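Local coordinates for hypothetical protein (Bacteroides caccae, PDB 4M8R) that is of unknown function but pairs an Ig-like N-terminal domain with a domain related to WD40 beta-propellers, at residues A[301-306]-A[330-335]. Sequence-based numbering, arbitrary orientation.
Sequences ADAIIP and MIYYSS
Residues 303-306 pair antiparallel with 330-333, Ala-303, Ile-304 and Ile-305 lying opposite Tyr-332, Ile-331 and Met-330. They belong to strands 303-310 and 325-333, the first two of a four-stranded antiparallel sheet in the WD40-like domain. Ile-305 and Met-330 exchange two backbone hydrogen bonds, the shorter from Met-330 N to Ile-305 O at 2.8 Å. Tyr-332 N donates to Ala-303 O. Between them, Ile-304 and Ile-331 form a non-hydrogen-bonded pair, and Ile-304 CA makes a CA-H...O contact with Met-330 O at 3.2 Å. The ladder ends in a classic beta bulge, where Asp-302 and Ala-303 both face Tyr-332. Tyr-332 O takes both amides: Asp-302 N at 2.9 Å, nearly along the C=O axis, and Ala-303 N at 3.3 Å. The sheet is consistent with one blade of a beta-propeller. Beyond the bulge, Asp-302 OD2 accepts Ser-334 N at 2.8 Å through its anti lone pair. This bond is nearly straight, 170° at the hydrogen. Ser-334 OG adds a weak bond to OD2, while OD1 forms a salt bridge with Lys-281. The carboxylate thus has partners on both oxygens. On one face of the sheet, Ile-305 and Met-330 lie side by side. Met-330 is a selenomethionine; its last torsion (chi3 -55°) sets CE against Ile-305 CD1, at 3.8 Å. Both side chains also touch Ile-372 of the neighbouring four-stranded sheet. Beside the bulge, Ala-301 CB sits over one face of the Tyr-333 ring, 4.0 Å from its centroid and offset toward the rim. The same methyl touches Ile-331 CG2 at 3.8 Å.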
ATOM      1  N   ALA A 301      23.859   2.332  37.628  1.00 87.16           N
ATOM      2  CA  ALA A 301      24.953   2.894  36.834  1.00 85.73           C
ATOM      3  C   ALA A 301      24.984   4.422  36.886  1.00 84.86           C
ATOM      4  O   ALA A 301      24.128   5.051  37.504  1.00 85.31           O
ATOM      5  CB  ALA A 301      24.833   2.421  35.394  1.00 83.39           C
ATOM      6  N   ASP A 302      25.982   5.008  36.230  1.00 84.63           N
ATOM      7  CA  ASP A 302      26.173   6.461  36.234  1.00 84.30           C
ATOM      8  C   ASP A 302      25.411   7.172  35.121  1.00 81.68           C
ATOM      9  O   ASP A 302      25.245   8.388  35.172  1.00 81.75           O
ATOM     10  CB  ASP A 302      27.663   6.793  36.159  1.00 85.78           C
ATOM     11  CG  ASP A 302      28.422   6.301  37.374  1.00 87.89           C
ATOM     12  OD1 ASP A 302      27.941   6.534  38.500  1.00 87.79           O
ATOM     13  OD2 ASP A 302      29.496   5.686  37.204  1.00 89.83           O
ATOM     14  N   ALA A 303      24.971   6.419  34.116  1.00 80.77           N
ATOM     15  CA  ALA A 303      24.015   6.922  33.123  1.00 77.03           C
ATOM     16  C   ALA A 303      23.385   5.755  32.373  1.00 75.96           C
ATOM     17  O   ALA A 303      24.051   4.752  32.093  1.00 77.96           O
ATOM     18  CB  ALA A 303      24.683   7.878  32.145  1.00 76.12           C
ATOM     19  N   ILE A 304      22.093   5.877  32.081  1.00 72.78           N
ATOM     20  CA  ILE A 304      21.368   4.861  31.331  1.00 70.56           C
ATOM     21  C   ILE A 304      20.431   5.544  30.346  1.00 68.45           C
ATOM     22  O   ILE A 304      19.605   6.370  30.739  1.00 68.25           O
ATOM     23  CB  ILE A 304      20.549   3.932  32.245  1.00 70.91           C
ATOM     24  CG1 ILE A 304      21.467   3.217  33.244  1.00 74.51           C
ATOM     25  CG2 ILE A 304      19.787   2.901  31.417  1.00 68.77           C
ATOM     26  CD1 ILE A 304      20.734   2.328  34.223  1.00 75.70           C
ATOM     27  N   ILE A 305      20.572   5.199  29.071  1.00 65.81           N
ATOM     28  CA  ILE A 305      19.707   5.723  28.027  1.00 64.07           C
ATOM     29  C   ILE A 305      19.151   4.554  27.215  1.00 61.99           C
ATOM     30  O   ILE A 305      19.921   3.762  26.674  1.00 63.25           O
ATOM     31  CB  ILE A 305      20.478   6.665  27.084  1.00 64.95           C
ATOM     32  CG1 ILE A 305      21.209   7.749  27.886  1.00 67.30           C
ATOM     33  CG2 ILE A 305      19.528   7.299  26.070  1.00 62.47           C
ATOM     34  CD1 ILE A 305      22.150   8.598  27.052  1.00 67.87           C
ATOM     35  N   PRO A 306      17.815   4.441  27.120  1.00 58.35           N
ATOM     36  CA  PRO A 306      17.254   3.411  26.257  1.00 56.58           C
ATOM     37  C   PRO A 306      17.445   3.750  24.779  1.00 54.76           C
ATOM     38  O   PRO A 306      17.506   4.926  24.420  1.00 54.07           O
ATOM     39  CB  PRO A 306      15.755   3.421  26.604  1.00 56.49           C
ATOM     40  CG  PRO A 306      15.607   4.293  27.803  1.00 57.75           C
ATOM     41  CD  PRO A 306      16.765   5.234  27.777  1.00 58.30           C
HETATM   42  N   MSE A 330      21.805   1.715  26.812  1.00 56.41           N
HETATM   43  CA  MSE A 330      23.196   2.153  26.879  1.00 57.65           C
HETATM   44  C   MSE A 330      23.484   2.318  28.344  1.00 60.91           C
HETATM   45  O   MSE A 330      22.805   3.087  29.020  1.00 60.07           O
HETATM   46  CB  MSE A 330      23.412   3.478  26.152  1.00 55.59           C
HETATM   47  CG  MSE A 330      24.892   3.839  25.983  1.00 57.21           C
HETATM   48 SE   MSE A 330      25.753   4.451  27.660  0.75 60.03          SE
HETATM   49  CE  MSE A 330      24.552   5.924  28.196  1.00 58.32           C
ATOM     50  N   ILE A 331      24.487   1.603  28.854  1.00 64.01           N
ATOM     51  CA  ILE A 331      24.835   1.656  30.272  1.00 68.46           C
ATOM     52  C   ILE A 331      26.250   2.203  30.444  1.00 69.77           C
ATOM     53  O   ILE A 331      27.198   1.656  29.881  1.00 69.72           O
ATOM     54  CB  ILE A 331      24.717   0.259  30.917  1.00 72.28           C
ATOM     55  CG1 ILE A 331      23.247  -0.165  30.936  1.00 72.05           C
ATOM     56  CG2 ILE A 331      25.279   0.263  32.335  1.00 75.94           C
ATOM     57  CD1 ILE A 331      23.037  -1.642  31.170  1.00 75.83           C
ATOM     58  N   TYR A 332      26.382   3.273  31.232  1.00 70.43           N
ATOM     59  CA  TYR A 332      27.661   3.960  31.418  1.00 72.43           C
ATOM     60  C   TYR A 332      28.131   3.933  32.868  1.00 77.22           C
ATOM     61  O   TYR A 332      27.365   4.243  33.777  1.00 77.50           O
ATOM     62  CB  TYR A 332      27.557   5.415  30.945  1.00 70.41           C
ATOM     63  CG  TYR A 332      28.739   6.278  31.343  1.00 72.37           C
ATOM     64  CD1 TYR A 332      29.919   6.257  30.608  1.00 72.68           C
ATOM     65  CD2 TYR A 332      28.674   7.111  32.456  1.00 75.00           C
ATOM     66  CE1 TYR A 332      31.002   7.040  30.967  1.00 75.73           C
ATOM     67  CE2 TYR A 332      29.752   7.898  32.826  1.00 78.24           C
ATOM     68  CZ  TYR A 332      30.915   7.860  32.081  1.00 78.78           C
ATOM     69  OH  TYR A 332      31.988   8.641  32.453  1.00 81.88           O
ATOM     70  N   TYR A 333      29.397   3.568  33.067  1.00 81.33           N
ATOM     71  CA  TYR A 333      30.050   3.647  34.372  1.00 88.15           C
ATOM     72  C   TYR A 333      31.267   4.559  34.248  1.00 91.00           C
ATOM     73  O   TYR A 333      32.029   4.447  33.285  1.00 91.19           O
ATOM     74  CB  TYR A 333      30.502   2.260  34.842  1.00 91.88           C
ATOM     75  CG  TYR A 333      29.370   1.294  35.145  1.00 91.57           C
ATOM     76  CD1 TYR A 333      28.713   1.322  36.372  1.00 93.58           C
ATOM     77  CD2 TYR A 333      28.968   0.340  34.207  1.00 88.85           C
ATOM     78  CE1 TYR A 333      27.683   0.437  36.656  1.00 93.80           C
ATOM     79  CE2 TYR A 333      27.942  -0.552  34.482  1.00 88.58           C
ATOM     80  CZ  TYR A 333      27.301  -0.501  35.706  1.00 91.27           C
ATOM     81  OH  TYR A 333      26.278  -1.387  35.985  1.00 91.31           O
ATOM     82  N   SER A 334      31.457   5.450  35.221  1.00 94.02           N
ATOM     83  CA  SER A 334      32.574   6.400  35.185  1.00 96.00           C
ATOM     84  C   SER A 334      33.927   5.761  35.525  1.00100.41           C
ATOM     85  O   SER A 334      34.968   6.301  35.161  1.00101.65           O
ATOM     86  CB  SER A 334      32.318   7.588  36.121  1.00 96.68           C
ATOM     87  OG  SER A 334      30.974   8.019  36.050  1.00 91.79           O
ATOM     88  N   SER A 335      33.912   4.616  36.208  1.00103.33           N
ATOM     89  CA  SER A 335      35.148   3.950  36.625  1.00109.29           C
ATOM     90  C   SER A 335      34.992   2.430  36.714  1.00111.74           C
ATOM     91  O   SER A 335      33.906   1.893  36.473  1.00109.09           O
ATOM     92  CB  SER A 335      35.590   4.509  37.977  1.00114.45           C
ATOM     93  OG  SER A 335      34.535   4.430  38.912  1.00114.94           O
TER